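Local structure of linoleate 11-lipoxygenase (Gaeumannomyces graminis, 5FX8) at residues A[166-171]-A[280-285]; A[171-176]-A[395-400]; A[57-62]-A[433-438]; A[318-323]-A[555-560]; A[342-345]-A[350-353]. The protein uses a catalytic manganese ion to oxygenate linoleic and alpha-linolenic acids to 11S- and 13R-hydroperoxides, converting the 11S intermediate from linoleic acid into the 13R end product. All coordinates share one frame; numbering follows the deposited sequence.

Contact 1 (A[166-171]-A[280-285]); sequences MERLSS and NNDLFY
R168 and D282 make the closest backbone approach, yet their CA atoms are 9.2 Å apart, so the loop 166-171 and the helical segment 280-285 meet through long side chains and not through their backbones. The link is a salt bridge from R168 NH1 to D282 OD2 at 2.9 Å. OD2 sits at the edge of the guanidinium, near its plane, but the carboxylate is turned 88° against it. The near-perpendicular planes fit a single-pronged bridge, with D282 OD1 3.8 Å from R168 NH1 and R168 NH2 committed to a second salt bridge, to E167 OE1. Bends at chi2 and chi3 (-47° and 129°) curl the arginine toward the helix, while E167 CB lies over one guanidinium face, toward its rim. R168 NE bonds to the carbonyl of F164. D282 is shared as well: OD1 accepts from H217 and OD2 from N172. Across the loop, S170 OG and L169 N reach M166 O from opposite faces of its carbonyl plane. The two carboxylates, with E167 OE1 and D282 OD2 6.0 Å apart, would be expected to repel; the arginine placed between them probably offsets that in this buried three-residue salt-bridge network.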
# COMPACT_ATOMS: atom_id res chain seq x y z
N MET A 166 7.08 -17.13 14.42
CA MET A 166 6.40 -15.90 14.83
C MET A 166 5.80 -15.12 13.66
O MET A 166 4.87 -14.34 13.89
CB MET A 166 7.36 -15.01 15.60
CG MET A 166 7.60 -15.48 17.00
SD MET A 166 6.07 -15.88 17.80
CE MET A 166 5.74 -14.30 18.56
N GLU A 167 6.28 -15.29 12.43
CA GLU A 167 5.64 -14.64 11.29
C GLU A 167 4.16 -14.97 11.19
O GLU A 167 3.38 -14.15 10.72
CB GLU A 167 6.36 -15.03 10.00
CG GLU A 167 7.58 -14.19 9.66
CD GLU A 167 8.43 -14.77 8.53
OE1 GLU A 167 8.00 -15.70 7.84
OE2 GLU A 167 9.57 -14.30 8.34
N ARG A 168 3.75 -16.17 11.62
CA ARG A 168 2.35 -16.56 11.58
C ARG A 168 1.51 -15.84 12.62
O ARG A 168 0.30 -16.02 12.63
CB ARG A 168 2.18 -18.07 11.80
CG ARG A 168 3.16 -18.96 11.09
CD ARG A 168 3.32 -18.58 9.66
NE ARG A 168 4.71 -18.42 9.30
CZ ARG A 168 5.13 -17.78 8.23
NH1 ARG A 168 4.25 -17.23 7.44
NH2 ARG A 168 6.41 -17.68 7.96
N LEU A 169 2.12 -15.06 13.51
CA LEU A 169 1.40 -14.23 14.47
C LEU A 169 1.66 -12.75 14.22
O LEU A 169 1.36 -11.92 15.07
CB LEU A 169 1.77 -14.62 15.90
CG LEU A 169 1.40 -16.06 16.33
CD1 LEU A 169 2.11 -16.49 17.58
CD2 LEU A 169 -0.08 -16.25 16.54
N SER A 170 2.21 -12.39 13.06
CA SER A 170 2.50 -10.99 12.80
C SER A 170 2.37 -10.65 11.31
O SER A 170 1.36 -10.08 10.91
CB SER A 170 3.89 -10.64 13.30
OG SER A 170 4.85 -11.51 12.76
N SER A 171 3.37 -11.00 10.51
CA SER A 171 3.36 -10.69 9.08
C SER A 171 2.11 -11.18 8.37
O SER A 171 1.53 -10.46 7.56
CB SER A 171 4.56 -11.31 8.42
OG SER A 171 5.68 -10.87 9.10
N ASN A 280 6.76 -19.47 0.39
CA ASN A 280 6.22 -19.31 -0.94
C ASN A 280 4.71 -19.54 -0.95
O ASN A 280 3.94 -18.76 -1.55
CB ASN A 280 6.93 -20.30 -1.85
CG ASN A 280 6.49 -20.22 -3.26
OD1 ASN A 280 5.76 -21.07 -3.75
ND2 ASN A 280 6.93 -19.20 -3.94
N ASN A 281 4.27 -20.60 -0.28
CA ASN A 281 2.84 -20.85 -0.22
C ASN A 281 2.12 -19.78 0.60
O ASN A 281 1.01 -19.36 0.25
CB ASN A 281 2.58 -22.24 0.34
CG ASN A 281 3.12 -23.32 -0.54
OD1 ASN A 281 3.73 -24.27 -0.08
ND2 ASN A 281 2.88 -23.18 -1.83
N ASP A 282 2.74 -19.32 1.68
CA ASP A 282 2.15 -18.29 2.52
C ASP A 282 2.07 -16.95 1.80
O ASP A 282 1.09 -16.22 1.96
CB ASP A 282 2.95 -18.17 3.81
CG ASP A 282 2.18 -17.47 4.89
OD1 ASP A 282 1.18 -18.04 5.36
OD2 ASP A 282 2.57 -16.33 5.26
N LEU A 283 3.06 -16.63 0.97
CA LEU A 283 2.99 -15.41 0.18
C LEU A 283 1.86 -15.47 -0.83
O LEU A 283 1.09 -14.51 -0.99
CB LEU A 283 4.33 -15.15 -0.52
CG LEU A 283 4.48 -13.77 -1.18
CD1 LEU A 283 4.09 -12.58 -0.27
CD2 LEU A 283 5.90 -13.61 -1.66
N PHE A 284 1.73 -16.60 -1.53
CA PHE A 284 0.60 -16.75 -2.42
C PHE A 284 -0.70 -16.53 -1.66
O PHE A 284 -1.61 -15.84 -2.15
CB PHE A 284 0.64 -18.13 -3.05
CG PHE A 284 -0.56 -18.46 -3.87
CD1 PHE A 284 -1.67 -19.08 -3.29
CD2 PHE A 284 -0.57 -18.21 -5.22
CE1 PHE A 284 -2.74 -19.39 -4.06
CE2 PHE A 284 -1.63 -18.53 -5.98
CZ PHE A 284 -2.72 -19.12 -5.41
N TYR A 285 -0.81 -17.13 -0.47
CA TYR A 285 -2.04 -17.04 0.30
C TYR A 285 -2.37 -15.60 0.65
O TYR A 285 -3.49 -15.14 0.47
CB TYR A 285 -1.95 -17.87 1.57
CG TYR A 285 -3.15 -17.70 2.49
CD1 TYR A 285 -3.19 -16.70 3.45
CD2 TYR A 285 -4.25 -18.54 2.39
CE1 TYR A 285 -4.27 -16.53 4.25
CE2 TYR A 285 -5.33 -18.39 3.20
CZ TYR A 285 -5.33 -17.38 4.13
OH TYR A 285 -6.41 -17.21 4.96

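Contact 2 (A[171-176]-A[395-400]); sequences SNPYVL and FPFYED
P173 turns its CG onto the face of the F397 ring, and the tight part of this contact is built there. P173 CG is 3.5 Å from the centroid of the F397 ring and only 14° off its normal, the geometry of a CH-pi interaction over the middle of the face. The phenylalanine reaches across because its CG is anti to the backbone N (chi1 163°), which carries the ring off helix 396-420 into the loop. The far end of the same ring meets Y174: the hydroxyl OH lies 3.4 Å from F397 CZ, and the two ring planes stand obliquely at 69°. Packing is looser toward F395, where P173 CB approaches the edge of the ring at 4.2 Å from CE1. Y398 and E399, which make no contact with the loop, meet the zonadhesin chain, with Y398 OH hydrogen-bonded to L235 N of that chain. The loop has its own brace: N172 OD1 accepts from Y174 N at 3.2 Å, an Asx turn. Y174, its side chain about 8 Å from those of H290 and H478, also packs edge-to-face on F293 and touches A477 and M481. These contacts place the Asx-turn loop between helix 396-420 and the two helices, 268-305 and 460-481, that supply manganese ligands in the helical lipoxygenase fold.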
# COMPACT_ATOMS: atom_id res chain seq x y z
N SER A 171 3.37 -11.00 10.51
CA SER A 171 3.36 -10.69 9.08
C SER A 171 2.11 -11.18 8.37
O SER A 171 1.53 -10.46 7.56
CB SER A 171 4.56 -11.31 8.42
OG SER A 171 5.68 -10.87 9.10
N ASN A 172 1.74 -12.44 8.58
CA ASN A 172 0.53 -13.01 8.01
C ASN A 172 -0.16 -13.77 9.12
O ASN A 172 0.08 -14.97 9.31
CB ASN A 172 0.79 -13.94 6.83
CG ASN A 172 -0.50 -14.65 6.37
OD1 ASN A 172 -1.60 -14.33 6.84
ND2 ASN A 172 -0.36 -15.60 5.44
N PRO A 173 -1.04 -13.12 9.86
CA PRO A 173 -1.68 -13.75 11.02
C PRO A 173 -3.05 -14.33 10.73
O PRO A 173 -3.76 -14.72 11.67
CB PRO A 173 -1.81 -12.56 11.97
CG PRO A 173 -2.09 -11.43 11.03
CD PRO A 173 -1.21 -11.66 9.85
N TYR A 174 -3.45 -14.38 9.48
CA TYR A 174 -4.80 -14.71 9.13
C TYR A 174 -4.98 -16.17 8.74
O TYR A 174 -6.08 -16.54 8.34
CB TYR A 174 -5.24 -13.80 8.00
CG TYR A 174 -5.52 -12.42 8.46
CD1 TYR A 174 -6.60 -12.17 9.29
CD2 TYR A 174 -4.73 -11.37 8.08
CE1 TYR A 174 -6.86 -10.96 9.70
CE2 TYR A 174 -5.01 -10.13 8.49
CZ TYR A 174 -6.09 -9.94 9.29
OH TYR A 174 -6.40 -8.71 9.73
N VAL A 175 -3.95 -17.01 8.87
CA VAL A 175 -4.05 -18.38 8.38
C VAL A 175 -3.92 -19.35 9.55
O VAL A 175 -4.59 -20.38 9.59
CB VAL A 175 -3.04 -18.68 7.24
CG1 VAL A 175 -1.62 -18.61 7.64
CG2 VAL A 175 -3.28 -20.03 6.64
N LEU A 176 -3.13 -19.00 10.55
CA LEU A 176 -2.85 -19.93 11.64
C LEU A 176 -4.11 -20.28 12.44
O LEU A 176 -5.00 -19.45 12.63
CB LEU A 176 -1.80 -19.33 12.56
CG LEU A 176 -1.33 -20.21 13.71
CD1 LEU A 176 -0.35 -21.26 13.17
CD2 LEU A 176 -0.75 -19.36 14.83
N PHE A 395 1.56 -12.26 20.68
CA PHE A 395 0.75 -12.20 19.46
C PHE A 395 0.83 -10.76 18.98
O PHE A 395 -0.08 -9.95 19.22
CB PHE A 395 -0.68 -12.66 19.73
CG PHE A 395 -1.48 -12.97 18.51
CD1 PHE A 395 -1.05 -12.61 17.25
CD2 PHE A 395 -2.70 -13.61 18.63
CE1 PHE A 395 -1.80 -12.88 16.16
CE2 PHE A 395 -3.45 -13.89 17.53
CZ PHE A 395 -3.01 -13.53 16.30
N PRO A 396 1.93 -10.38 18.33
CA PRO A 396 2.15 -8.96 18.03
C PRO A 396 1.09 -8.36 17.14
O PRO A 396 0.71 -7.20 17.34
CB PRO A 396 3.53 -8.96 17.37
CG PRO A 396 4.17 -10.11 17.90
CD PRO A 396 3.14 -11.17 18.06
N PHE A 397 0.57 -9.12 16.18
CA PHE A 397 -0.52 -8.59 15.38
C PHE A 397 -1.73 -8.27 16.25
O PHE A 397 -2.33 -7.22 16.10
CB PHE A 397 -0.90 -9.56 14.28
CG PHE A 397 -2.23 -9.30 13.69
CD1 PHE A 397 -2.39 -8.35 12.71
CD2 PHE A 397 -3.32 -10.00 14.12
CE1 PHE A 397 -3.60 -8.13 12.18
CE2 PHE A 397 -4.54 -9.76 13.59
CZ PHE A 397 -4.67 -8.83 12.62
N TYR A 398 -2.10 -9.16 17.15
CA TYR A 398 -3.24 -8.93 18.01
C TYR A 398 -3.03 -7.71 18.90
O TYR A 398 -3.95 -6.94 19.14
CB TYR A 398 -3.51 -10.18 18.83
CG TYR A 398 -4.70 -10.13 19.72
CD1 TYR A 398 -5.81 -9.39 19.39
CD2 TYR A 398 -4.72 -10.84 20.90
CE1 TYR A 398 -6.88 -9.36 20.18
CE2 TYR A 398 -5.78 -10.81 21.71
CZ TYR A 398 -6.87 -10.07 21.35
OH TYR A 398 -7.96 -10.02 22.17
N GLU A 399 -1.81 -7.49 19.38
CA GLU A 399 -1.61 -6.39 20.31
C GLU A 399 -1.63 -5.05 19.59
O GLU A 399 -2.32 -4.11 20.00
CB GLU A 399 -0.29 -6.59 21.08
CG GLU A 399 -0.25 -7.86 21.95
CD GLU A 399 1.12 -8.57 21.99
OE1 GLU A 399 2.16 -7.97 21.63
OE2 GLU A 399 1.16 -9.75 22.41
N ASP A 400 -0.88 -4.96 18.49
CA ASP A 400 -0.95 -3.76 17.66
C ASP A 400 -2.35 -3.51 17.13
O ASP A 400 -2.83 -2.37 17.16
CB ASP A 400 0.07 -3.87 16.52
CG ASP A 400 1.46 -3.57 16.99
OD1 ASP A 400 1.54 -3.12 18.14
OD2 ASP A 400 2.46 -3.74 16.26

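Contact 3 (A[57-62]-A[433-438]); sequences GARNAS and DYELQN. With NAG (2-acetamido-2-deoxy-beta-D-glucopyranose), chain E.
R59 and E435 supply the charged part of the contact. R59 NE donates to E435 OE2 at 2.9 Å with an N-H...O angle of 152°, meeting the oxygen on its syn side. A weak second bond runs from R59 NH2 to E435 OE1 at 3.3 Å, giving a forked salt bridge with the guanidinium and carboxylate planes 38° apart. The arginine is extended from CG to NE, which spans the gap between the segments, whose nearest CA atoms, of N60 and E435, are 9.2 Å apart. Its outer nitrogens have further partners: NH1 pairs with D53, and NH2 bonds to the carbonyl of T48. Neutral hydrogen bonding adds only a weak Y434 OH to N60 OD1 bond of 3.3 Å, at the edge of the tyrosine ring. The carbohydrate makes the third kind of contact. N60 is N-glycosylated, its ND2 covalently joined to NAG C1, and the sugar lies over one face of Y434, with NAG C5 3.6 Å from the ring atom CD1. Q56 OE1 is hydrogen-bonded to the same sugar. At the helix start, D433 acts as N-cap, its OD1 accepting from L436 N at 3.0 Å. Helix 56-69, near the N terminus of the model, is thus held against the first turn of helix 434-444, with I63, one turn beyond R59, also touching E435 and the S309 loop lying beside the salt bridge.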
# COMPACT_ATOMS: atom_id res chain seq x y z
N GLY A 57 -38.25 15.03 0.59
CA GLY A 57 -38.76 14.41 -0.62
C GLY A 57 -37.77 14.54 -1.75
O GLY A 57 -37.63 13.64 -2.58
N ALA A 58 -37.05 15.66 -1.78
CA ALA A 58 -36.00 15.83 -2.76
C ALA A 58 -34.82 14.93 -2.45
O ALA A 58 -34.20 14.39 -3.37
CB ALA A 58 -35.56 17.29 -2.78
N ARG A 59 -34.49 14.80 -1.16
CA ARG A 59 -33.44 13.88 -0.72
C ARG A 59 -33.75 12.47 -1.17
O ARG A 59 -32.91 11.78 -1.78
CB ARG A 59 -33.31 13.99 0.81
CG ARG A 59 -32.28 13.13 1.48
CD ARG A 59 -32.08 13.58 2.93
NE ARG A 59 -31.09 12.80 3.65
CZ ARG A 59 -30.31 13.28 4.60
NH1 ARG A 59 -30.42 14.54 4.94
NH2 ARG A 59 -29.44 12.52 5.20
N ASN A 60 -34.97 12.05 -0.95
CA ASN A 60 -35.44 10.79 -1.49
C ASN A 60 -35.30 10.73 -3.01
O ASN A 60 -34.97 9.69 -3.57
CB ASN A 60 -36.88 10.58 -1.05
CG ASN A 60 -36.99 9.96 0.32
OD1 ASN A 60 -35.99 9.62 0.96
ND2 ASN A 60 -38.23 9.79 0.79
N ALA A 61 -35.55 11.84 -3.71
CA ALA A 61 -35.47 11.77 -5.17
C ALA A 61 -34.04 11.55 -5.63
O ALA A 61 -33.80 10.79 -6.58
CB ALA A 61 -36.05 13.03 -5.81
N SER A 62 -33.08 12.19 -4.97
CA SER A 62 -31.71 12.00 -5.40
C SER A 62 -31.26 10.58 -5.16
O SER A 62 -30.57 9.99 -5.99
CB SER A 62 -30.80 12.98 -4.69
OG SER A 62 -31.25 14.28 -4.94
N ASP A 433 -33.99 6.37 11.29
CA ASP A 433 -33.15 6.73 10.14
C ASP A 433 -33.41 5.69 9.05
O ASP A 433 -32.75 4.66 8.96
CB ASP A 433 -31.67 6.76 10.56
CG ASP A 433 -30.72 7.14 9.44
OD1 ASP A 433 -31.11 7.10 8.27
OD2 ASP A 433 -29.55 7.45 9.71
N TYR A 434 -34.41 5.97 8.20
CA TYR A 434 -34.80 5.00 7.19
C TYR A 434 -33.69 4.78 6.17
O TYR A 434 -33.61 3.70 5.59
CB TYR A 434 -36.11 5.42 6.51
CG TYR A 434 -36.07 6.79 5.87
CD1 TYR A 434 -35.58 6.95 4.60
CD2 TYR A 434 -36.51 7.90 6.55
CE1 TYR A 434 -35.54 8.16 4.04
CE2 TYR A 434 -36.47 9.10 5.99
CZ TYR A 434 -35.99 9.24 4.74
OH TYR A 434 -35.95 10.49 4.19
N GLU A 435 -32.80 5.75 5.99
CA GLU A 435 -31.66 5.53 5.11
C GLU A 435 -30.72 4.47 5.67
O GLU A 435 -30.32 3.56 4.95
CB GLU A 435 -30.93 6.84 4.84
CG GLU A 435 -31.75 7.81 4.01
CD GLU A 435 -31.10 9.15 3.79
OE1 GLU A 435 -30.00 9.39 4.27
OE2 GLU A 435 -31.72 10.00 3.14
N LEU A 436 -30.37 4.56 6.96
CA LEU A 436 -29.53 3.54 7.57
C LEU A 436 -30.18 2.16 7.51
O LEU A 436 -29.53 1.16 7.17
CB LEU A 436 -29.22 3.90 9.02
CG LEU A 436 -28.32 2.90 9.73
CD1 LEU A 436 -26.93 3.10 9.26
CD2 LEU A 436 -28.41 3.19 11.17
N GLN A 437 -31.46 2.09 7.86
CA GLN A 437 -32.17 0.83 7.82
C GLN A 437 -32.27 0.29 6.41
O GLN A 437 -32.22 -0.93 6.20
CB GLN A 437 -33.56 0.99 8.43
CG GLN A 437 -33.60 1.41 9.90
CD GLN A 437 -32.69 0.63 10.88
OE1 GLN A 437 -32.54 -0.58 10.81
NE2 GLN A 437 -32.13 1.34 11.83
N ASN A 438 -32.40 1.17 5.43
CA ASN A 438 -32.38 0.71 4.04
C ASN A 438 -31.02 0.17 3.68
O ASN A 438 -30.92 -0.85 3.01
CB ASN A 438 -32.75 1.84 3.09
CG ASN A 438 -34.20 2.10 3.09
OD1 ASN A 438 -34.96 1.32 3.64
ND2 ASN A 438 -34.61 3.19 2.48
C1 NAG E . -38.64 9.20 2.04
C2 NAG E . -40.07 9.60 2.40
C3 NAG E . -40.55 8.83 3.64
C4 NAG E . -40.32 7.34 3.46
C5 NAG E . -38.86 7.10 3.11
C6 NAG E . -38.53 5.66 2.87
C7 NAG E . -40.85 11.88 1.89
C8 NAG E . -40.84 13.31 2.34
N2 NAG E . -40.16 11.03 2.65
O3 NAG E . -41.92 9.12 3.91
O4 NAG E . -40.60 6.64 4.67
O5 NAG E . -38.55 7.80 1.91
O6 NAG E . -39.28 5.18 1.76
O7 NAG E . -41.44 11.52 0.89

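Contact 4 (A[318-323]-A[555-560]); sequences LNRLMY and FAAPDL
With CG anti to the backbone N (chi1 171°), R320 leaves helix 313-321, and a bend at chi2 (81°) then lays its guanidinium alongside A557, while L560, its CG anti to the carbonyl carbon, directs CD1 at the arginine stem. A557 CB sits over one guanidinium face, offset toward the rim and 3.4 Å from R320 NH1. Nearer the backbone, R320 CB is 3.8 Å from L560 CD1. Polar grip comes from the chain just before: R320 NE bonds to the carbonyl of A554 and NH2 to that of D553. In the largely helical lipoxygenase domain this joins the end of one helix to the start of another, since M322 is the first residue to leave helix 313-321 and A557 takes the N-cap position of helix 558-563. Beside the arginine, L321 CD2 approaches F555 CE1 at 4.3 Å, obliquely to the ring. F555 is stacked on F411 and meets F575 edge-to-face; L321 also packs on A471 and T474 of helix 460-481, which carries the manganese ligand H478.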
# COMPACT_ATOMS: atom_id res chain seq x y z
N LEU A 318 -17.94 6.83 4.96
CA LEU A 318 -17.66 5.67 4.13
C LEU A 318 -16.96 6.06 2.84
O LEU A 318 -16.00 5.41 2.43
CB LEU A 318 -18.95 4.91 3.83
CG LEU A 318 -19.52 4.06 4.95
CD1 LEU A 318 -20.75 3.42 4.45
CD2 LEU A 318 -18.58 3.01 5.40
N ASN A 319 -17.42 7.14 2.19
CA ASN A 319 -16.70 7.64 1.02
C ASN A 319 -15.26 7.94 1.35
O ASN A 319 -14.37 7.62 0.57
CB ASN A 319 -17.35 8.89 0.47
CG ASN A 319 -18.49 8.57 -0.36
OD1 ASN A 319 -18.60 7.43 -0.75
ND2 ASN A 319 -19.38 9.51 -0.60
N ARG A 320 -15.02 8.58 2.48
CA ARG A 320 -13.64 8.86 2.84
C ARG A 320 -12.82 7.58 2.97
O ARG A 320 -11.71 7.51 2.47
CB ARG A 320 -13.60 9.66 4.13
CG ARG A 320 -12.21 9.80 4.66
CD ARG A 320 -11.54 10.89 3.93
NE ARG A 320 -10.27 11.27 4.50
CZ ARG A 320 -9.44 12.15 3.96
NH1 ARG A 320 -9.77 12.76 2.84
NH2 ARG A 320 -8.31 12.44 4.55
N LEU A 321 -13.36 6.56 3.63
CA LEU A 321 -12.57 5.35 3.84
C LEU A 321 -12.40 4.55 2.55
O LEU A 321 -11.44 3.79 2.44
CB LEU A 321 -13.21 4.47 4.91
CG LEU A 321 -13.33 4.94 6.34
CD1 LEU A 321 -14.31 4.05 6.98
CD2 LEU A 321 -12.03 4.82 7.01
N MET A 322 -13.32 4.67 1.60
CA MET A 322 -13.26 3.97 0.33
C MET A 322 -12.65 4.83 -0.76
O MET A 322 -12.92 4.60 -1.95
CB MET A 322 -14.65 3.52 -0.09
CG MET A 322 -15.30 2.57 0.84
SD MET A 322 -14.42 1.06 1.00
CE MET A 322 -14.03 1.39 2.65
N TYR A 323 -11.88 5.84 -0.38
CA TYR A 323 -11.14 6.63 -1.32
C TYR A 323 -10.38 5.73 -2.29
O TYR A 323 -9.72 4.77 -1.88
CB TYR A 323 -10.19 7.55 -0.56
CG TYR A 323 -9.48 8.54 -1.43
CD1 TYR A 323 -10.17 9.34 -2.31
CD2 TYR A 323 -8.11 8.68 -1.36
CE1 TYR A 323 -9.51 10.24 -3.10
CE2 TYR A 323 -7.45 9.57 -2.12
CZ TYR A 323 -8.15 10.36 -3.00
OH TYR A 323 -7.47 11.26 -3.79
N PHE A 555 -9.81 10.91 9.29
CA PHE A 555 -11.08 11.58 9.50
C PHE A 555 -10.95 13.09 9.44
O PHE A 555 -11.91 13.80 9.73
CB PHE A 555 -11.70 11.14 10.83
CG PHE A 555 -11.79 9.68 10.95
CD1 PHE A 555 -12.60 8.96 10.12
CD2 PHE A 555 -11.00 9.01 11.84
CE1 PHE A 555 -12.65 7.62 10.18
CE2 PHE A 555 -11.05 7.67 11.92
CZ PHE A 555 -11.89 6.96 11.07
N ALA A 556 -9.80 13.56 9.01
CA ALA A 556 -9.41 14.94 9.03
C ALA A 556 -9.61 15.60 7.70
O ALA A 556 -8.97 16.61 7.42
CB ALA A 556 -7.96 15.05 9.46
N ALA A 557 -10.42 15.03 6.84
CA ALA A 557 -10.74 15.67 5.58
C ALA A 557 -11.45 16.99 5.83
O ALA A 557 -12.48 17.01 6.51
CB ALA A 557 -11.65 14.78 4.76
N PRO A 558 -11.00 18.08 5.21
CA PRO A 558 -11.64 19.38 5.45
C PRO A 558 -13.14 19.41 5.22
O PRO A 558 -13.85 20.07 5.97
CB PRO A 558 -10.89 20.29 4.48
CG PRO A 558 -9.55 19.64 4.33
CD PRO A 558 -9.86 18.18 4.29
N ASP A 559 -13.65 18.71 4.21
CA ASP A 559 -15.09 18.72 3.98
C ASP A 559 -15.85 17.97 5.06
O ASP A 559 -17.00 18.31 5.36
CB ASP A 559 -15.39 18.14 2.61
CG ASP A 559 -14.68 18.90 1.50
OD1 ASP A 559 -14.46 20.13 1.65
OD2 ASP A 559 -14.33 18.26 0.48
N LEU A 560 -15.23 16.96 5.66
CA LEU A 560 -15.90 16.23 6.72
C LEU A 560 -15.87 17.04 8.02
O LEU A 560 -16.86 17.10 8.75
CB LEU A 560 -15.26 14.86 6.90
CG LEU A 560 -15.37 13.81 5.81
CD1 LEU A 560 -14.66 12.58 6.28
CD2 LEU A 560 -16.78 13.48 5.58

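Contact 5 (A[342-345]-A[350-353]); sequences FWDQ and PASA
The W343 indole meets A351 and P350 obliquely, through CD1 and NE1: CD1 is 3.5 Å from A351 N, and NE1 is 3.6 Å from P350 O. F347 stacks on the same indole, and the indole N-H has its hydrogen bond with L349 O. The second flat group, the D344 carboxylate, receives A351 N at OD1, on the syn side and 24° out of its plane. Together they close a tight turn between two consecutive helices, in which helix 342-346 is followed almost at once by helix 351-363, with P350 in the N-cap position and CA atoms of D344 and P350 5.5 Å apart. The carboxylate thus faces the first turn of the second helix, whose N-terminal end would probably favour a negative charge. A351 CB lies 4.1 Å from W343 CD1. W343 also touches Q287 and M288 of helix 268-305. The A351 N to D344 OD1 bond is 2.9 Å long, with an N-H...O angle of 152°, while OD2 accepts from G340 N.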
# COMPACT_ATOMS: atom_id res chain seq x y z
N PHE A 342 2.24 -8.59 -14.14
CA PHE A 342 3.27 -8.58 -13.11
C PHE A 342 3.21 -9.83 -12.25
O PHE A 342 4.25 -10.31 -11.78
CB PHE A 342 3.11 -7.36 -12.25
CG PHE A 342 3.28 -6.10 -12.99
CD1 PHE A 342 4.43 -5.85 -13.68
CD2 PHE A 342 2.29 -5.14 -12.97
CE1 PHE A 342 4.60 -4.68 -14.33
CE2 PHE A 342 2.47 -3.96 -13.63
CZ PHE A 342 3.63 -3.75 -14.33
N TRP A 343 2.02 -10.36 -12.03
CA TRP A 343 1.93 -11.60 -11.28
C TRP A 343 2.64 -12.70 -12.04
O TRP A 343 3.57 -13.33 -11.51
CB TRP A 343 0.48 -11.98 -10.98
CG TRP A 343 0.38 -13.29 -10.22
CD1 TRP A 343 0.32 -14.53 -10.75
CD2 TRP A 343 0.34 -13.47 -8.79
NE1 TRP A 343 0.26 -15.48 -9.76
CE2 TRP A 343 0.26 -14.86 -8.55
CE3 TRP A 343 0.34 -12.60 -7.69
CZ2 TRP A 343 0.19 -15.40 -7.26
CZ3 TRP A 343 0.29 -13.14 -6.41
CH2 TRP A 343 0.20 -14.52 -6.21
N ASP A 344 2.26 -12.92 -13.30
CA ASP A 344 2.87 -13.98 -14.11
C ASP A 344 4.38 -13.81 -14.17
O ASP A 344 5.12 -14.79 -14.05
CB ASP A 344 2.30 -14.00 -15.53
CG ASP A 344 0.98 -14.73 -15.62
OD1 ASP A 344 0.68 -15.58 -14.75
OD2 ASP A 344 0.23 -14.46 -16.58
N GLN A 345 4.84 -12.57 -14.33
CA GLN A 345 6.27 -12.29 -14.40
C GLN A 345 7.01 -12.74 -13.15
O GLN A 345 8.17 -13.13 -13.24
CB GLN A 345 6.51 -10.80 -14.61
CG GLN A 345 6.05 -10.21 -15.91
CD GLN A 345 6.09 -8.68 -15.87
OE1 GLN A 345 6.85 -8.08 -15.10
NE2 GLN A 345 5.24 -8.04 -16.69
N PRO A 350 0.39 -19.44 -11.89
CA PRO A 350 -0.09 -18.49 -12.91
C PRO A 350 -1.22 -17.63 -12.37
O PRO A 350 -1.87 -17.96 -11.38
CB PRO A 350 -0.61 -19.41 -14.03
CG PRO A 350 -1.05 -20.62 -13.32
CD PRO A 350 -0.07 -20.81 -12.17
N ALA A 351 -1.45 -16.51 -13.08
CA ALA A 351 -2.50 -15.58 -12.70
C ALA A 351 -3.87 -16.24 -12.65
O ALA A 351 -4.73 -15.81 -11.87
CB ALA A 351 -2.55 -14.39 -13.66
N SER A 352 -4.09 -17.28 -13.45
CA SER A 352 -5.39 -17.94 -13.44
C SER A 352 -5.64 -18.64 -12.11
O SER A 352 -6.79 -18.71 -11.65
CB SER A 352 -5.45 -18.95 -14.58
OG SER A 352 -4.37 -19.85 -14.44
N ALA A 353 -4.58 -19.16 -11.49
CA ALA A 353 -4.71 -19.82 -10.19
C ALA A 353 -4.85 -18.79 -9.07
O ALA A 353 -5.68 -18.95 -8.17
CB ALA A 353 -3.50 -20.72 -9.94

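Overall arrangement
Contacts 1 and 2 form one buried unit near the centre of the chain: they share S171 and a probable backbone bond between L169 and F397; contact 1 is held by charge, contact 2 by aromatic and proline packing. Contact 5, less buried, joins this unit where W343 touches F284; helix 268-305 borders all three, and contact 4 packs on it too. Contact 4 is also buried but lies well apart, about 20 Å from contact 1 between nearest atoms, and combines apolar packing with an arginine whose polar partners are backbone carbonyls. Contact 3 is the peripheral one, its centre about 34 Å from that of the chain; it alone includes a glycan, beside a salt bridge.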